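SVP1-like protein 2 (Kluyveromyces lactis, PDB 4V16) probably binds phosphatidylinositol 3,5-bisphosphate through its beta-propeller, bringing it to membranes, and is thought to take part in mitochondrial or peroxisomal functions and amino acid signalling. Local coordinates at residues 273-284 against 296-307. Numbering follows the deposited sequence.
Sequences FKLKVSKGSNDC and IVWPNRRLADTF
Two neighbouring blades of the PROPPIN beta-propeller meet here: the chain leaving the outer strand 271-274 of one blade runs over the hairpin formed by strands 293-298 and 303-312 of the next, and Phe273, Leu275 and Cys284 pack on Phe307, Trp298 and Ile296. At the Phe273 end the edge of the Phe307 ring points at the face of Phe273, a T-shaped pair with planes at 80° and centroids 5.2 Å apart. Leu275 forks between two aromatics, CD2 against Phe307 CZ (3.4 Å) and CD1 at the edge of the Trp298 indole. With CG beside its own backbone N (chi1 -58°), Trp298 swings its indole up to the crossing chain. Val277 CG1 meets Trp298 CH2, while Cys284 CB lies over one face, 4.0 Å from the centroid of the six-membered ring in a CH-pi contact; Cys284 SG approaches the same ring obliquely. Trp298 NE1 donates to Asp305 OD2 (2.7 Å) from above the carboxylate plane, which helps hold the indole's rotation; Asp305 also makes a salt bridge with Arg325. Replacing Trp298 by an alanine is likely to open a gap between Leu275, Val277 and Cys284 and to leave Asp305 OD2 without its indole donor. Past the indole the contact turns polar around the hairpin turn, where a G1 beta bulge sets Arg302 and Leu303 opposite Trp298. Asn300 ND2 donates to Gly280 O (3.0 Å) from above the carbonyl plane, and Arg301, bent at chi2 and chi3, makes a weak bond from NH1 to Ser281 OG (3.0 Å). A water also bonds Ser281 OG. Aromatic and apolar packing thus probably carries most of this join between blades, with bent, modest hydrogen bonds tying the 278-282 turn to the hairpin.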
# COMPACT_ATOMS: atom_id res chain seq x y z
N PHE A 273 15.08 13.97 1.66
CA PHE A 273 14.44 14.94 2.55
C PHE A 273 14.25 14.36 3.94
O PHE A 273 13.50 13.40 4.13
CB PHE A 273 13.09 15.38 1.97
CG PHE A 273 12.48 16.55 2.70
CD1 PHE A 273 11.72 16.36 3.84
CD2 PHE A 273 12.68 17.84 2.24
CE1 PHE A 273 11.16 17.43 4.50
CE2 PHE A 273 12.13 18.92 2.90
CZ PHE A 273 11.37 18.71 4.04
N LYS A 274 14.92 14.96 4.92
CA LYS A 274 14.74 14.59 6.31
C LYS A 274 13.35 14.99 6.78
O LYS A 274 13.07 16.17 6.98
CB LYS A 274 15.81 15.25 7.19
CG LYS A 274 17.22 14.76 6.92
CD LYS A 274 18.26 15.64 7.57
CE LYS A 274 19.66 15.06 7.42
NZ LYS A 274 20.05 14.89 5.99
N LEU A 275 12.48 14.00 6.93
CA LEU A 275 11.09 14.25 7.32
C LEU A 275 11.01 14.79 8.74
O LEU A 275 11.88 14.52 9.57
CB LEU A 275 10.27 12.97 7.19
CG LEU A 275 10.13 12.41 5.78
CD1 LEU A 275 9.50 11.02 5.81
CD2 LEU A 275 9.30 13.35 4.91
N LYS A 276 9.96 15.56 9.01
CA LYS A 276 9.73 16.10 10.34
C LYS A 276 8.90 15.13 11.17
O LYS A 276 7.68 15.02 11.00
CB LYS A 276 9.02 17.45 10.25
CG LYS A 276 9.70 18.44 9.32
CD LYS A 276 9.15 19.85 9.51
CE LYS A 276 9.84 20.83 8.58
NZ LYS A 276 9.51 22.25 8.92
N VAL A 277 9.57 14.41 12.07
CA VAL A 277 8.92 13.40 12.90
C VAL A 277 9.08 13.70 14.39
O VAL A 277 10.10 14.24 14.82
CB VAL A 277 9.48 11.99 12.62
CG1 VAL A 277 9.18 11.58 11.19
CG2 VAL A 277 10.98 11.94 12.90
N SER A 278 8.06 13.34 15.17
CA SER A 278 8.14 13.41 16.62
C SER A 278 8.49 12.02 17.14
O SER A 278 8.76 11.11 16.36
CB SER A 278 6.82 13.89 17.22
OG SER A 278 5.84 12.87 17.19
N LYS A 279 8.48 11.86 18.46
CA LYS A 279 8.86 10.59 19.07
C LYS A 279 7.78 9.52 18.86
O LYS A 279 8.09 8.35 18.64
CB LYS A 279 9.12 10.78 20.56
N GLY A 280 6.52 9.93 18.92
CA GLY A 280 5.41 9.00 18.83
C GLY A 280 5.23 8.38 17.45
O GLY A 280 4.56 7.36 17.32
N SER A 281 5.82 8.99 16.43
CA SER A 281 5.67 8.52 15.06
C SER A 281 6.54 7.30 14.80
O SER A 281 7.73 7.29 15.12
CB SER A 281 6.02 9.63 14.07
OG SER A 281 5.08 10.69 14.13
N ASN A 282 5.94 6.27 14.21
CA ASN A 282 6.67 5.05 13.85
C ASN A 282 6.12 4.39 12.58
O ASN A 282 6.52 3.28 12.23
CB ASN A 282 6.65 4.06 15.01
CG ASN A 282 5.25 3.78 15.51
OD1 ASN A 282 4.49 3.03 14.89
ND2 ASN A 282 4.90 4.36 16.65
N ASP A 283 5.21 5.08 11.90
CA ASP A 283 4.59 4.54 10.69
C ASP A 283 4.03 5.68 9.84
O ASP A 283 3.65 6.72 10.37
CB ASP A 283 3.48 3.55 11.05
CG ASP A 283 2.94 2.79 9.84
OD1 ASP A 283 3.75 2.31 9.03
OD2 ASP A 283 1.70 2.68 9.71
N CYS A 284 3.98 5.47 8.53
CA CYS A 284 3.35 6.42 7.63
C CYS A 284 3.04 5.74 6.30
O CYS A 284 3.37 4.57 6.10
CB CYS A 284 4.26 7.64 7.40
SG CYS A 284 5.75 7.32 6.41
N ILE A 296 2.51 12.54 2.47
CA ILE A 296 2.83 11.60 3.54
C ILE A 296 1.80 11.74 4.65
O ILE A 296 1.67 12.81 5.24
CB ILE A 296 4.24 11.85 4.12
CG1 ILE A 296 5.30 11.87 3.02
CG2 ILE A 296 4.57 10.78 5.16
CD1 ILE A 296 5.41 10.58 2.23
N VAL A 297 1.07 10.66 4.92
CA VAL A 297 0.06 10.65 5.98
C VAL A 297 0.63 10.07 7.27
O VAL A 297 1.16 8.96 7.27
CB VAL A 297 -1.18 9.86 5.55
CG1 VAL A 297 -2.13 9.67 6.73
CG2 VAL A 297 -1.89 10.56 4.41
N TRP A 298 0.51 10.82 8.36
CA TRP A 298 1.00 10.39 9.66
C TRP A 298 -0.18 9.99 10.56
O TRP A 298 -0.93 10.85 11.00
CB TRP A 298 1.81 11.50 10.32
CG TRP A 298 2.98 11.96 9.51
CD1 TRP A 298 3.04 13.05 8.69
CD2 TRP A 298 4.27 11.34 9.44
NE1 TRP A 298 4.28 13.15 8.12
CE2 TRP A 298 5.06 12.11 8.56
CE3 TRP A 298 4.84 10.21 10.03
CZ2 TRP A 298 6.38 11.79 8.26
CZ3 TRP A 298 6.15 9.89 9.73
CH2 TRP A 298 6.91 10.67 8.85
N PRO A 299 -0.33 8.68 10.84
CA PRO A 299 -1.51 8.22 11.59
C PRO A 299 -1.60 8.74 13.02
O PRO A 299 -2.63 9.29 13.40
CB PRO A 299 -1.36 6.70 11.58
CG PRO A 299 0.08 6.45 11.35
CD PRO A 299 0.56 7.57 10.48
N ASN A 300 -0.53 8.58 13.80
CA ASN A 300 -0.57 8.95 15.21
C ASN A 300 -0.76 10.45 15.43
O ASN A 300 -1.50 10.86 16.32
CB ASN A 300 0.71 8.49 15.91
CG ASN A 300 0.78 6.97 16.07
OD1 ASN A 300 -0.24 6.29 16.13
ND2 ASN A 300 2.00 6.44 16.13
N ARG A 301 -0.11 11.26 14.60
CA ARG A 301 -0.22 12.71 14.71
C ARG A 301 -1.45 13.24 13.97
O ARG A 301 -1.77 14.43 14.08
CB ARG A 301 1.04 13.39 14.16
CG ARG A 301 2.33 12.89 14.76
CD ARG A 301 3.04 13.96 15.58
NE ARG A 301 3.61 15.01 14.74
CZ ARG A 301 4.67 14.85 13.96
NH1 ARG A 301 5.28 13.68 13.88
NH2 ARG A 301 5.13 15.88 13.24
N ARG A 302 -2.12 12.36 13.24
CA ARG A 302 -3.24 12.75 12.38
C ARG A 302 -2.84 13.93 11.51
O ARG A 302 -3.40 15.02 11.62
CB ARG A 302 -4.47 13.10 13.22
CG ARG A 302 -4.99 11.96 14.09
CD ARG A 302 -6.32 12.33 14.74
NE ARG A 302 -7.39 12.45 13.75
CZ ARG A 302 -8.29 11.51 13.47
NH1 ARG A 302 -8.28 10.34 14.10
NH2 ARG A 302 -9.22 11.74 12.55
N LEU A 303 -1.86 13.70 10.64
CA LEU A 303 -1.21 14.78 9.90
C LEU A 303 -0.88 14.36 8.47
O LEU A 303 -0.60 13.18 8.21
CB LEU A 303 0.06 15.20 10.64
CG LEU A 303 0.38 16.68 10.80
CD1 LEU A 303 -0.77 17.46 11.42
CD2 LEU A 303 1.63 16.83 11.65
N ALA A 304 -0.92 15.32 7.55
CA ALA A 304 -0.62 15.06 6.15
C ALA A 304 0.35 16.11 5.59
O ALA A 304 0.02 17.30 5.52
CB ALA A 304 -1.90 15.04 5.33
N ASP A 305 1.53 15.65 5.19
CA ASP A 305 2.55 16.53 4.61
C ASP A 305 2.48 16.51 3.09
O ASP A 305 2.60 15.45 2.47
CB ASP A 305 3.95 16.10 5.06
CG ASP A 305 4.19 16.34 6.54
OD1 ASP A 305 3.65 17.32 7.08
OD2 ASP A 305 4.92 15.54 7.16
N THR A 306 2.31 17.68 2.48
CA THR A 306 2.28 17.80 1.03
C THR A 306 3.65 18.22 0.49
O THR A 306 4.20 19.24 0.92
CB THR A 306 1.23 18.83 0.57
OG1 THR A 306 -0.05 18.49 1.12
CG2 THR A 306 1.13 18.86 -0.95
N PHE A 307 4.18 17.44 -0.45
CA PHE A 307 5.50 17.70 -1.03
C PHE A 307 5.41 18.07 -2.50
O PHE A 307 4.52 17.60 -3.22
CB PHE A 307 6.40 16.47 -0.87
CG PHE A 307 6.86 16.23 0.53
CD1 PHE A 307 6.11 15.44 1.39
CD2 PHE A 307 8.04 16.77 1.00
CE1 PHE A 307 6.53 15.20 2.69
CE2 PHE A 307 8.47 16.54 2.29
CZ PHE A 307 7.71 15.76 3.14
O HOH W 1 2.40 9.49 13.15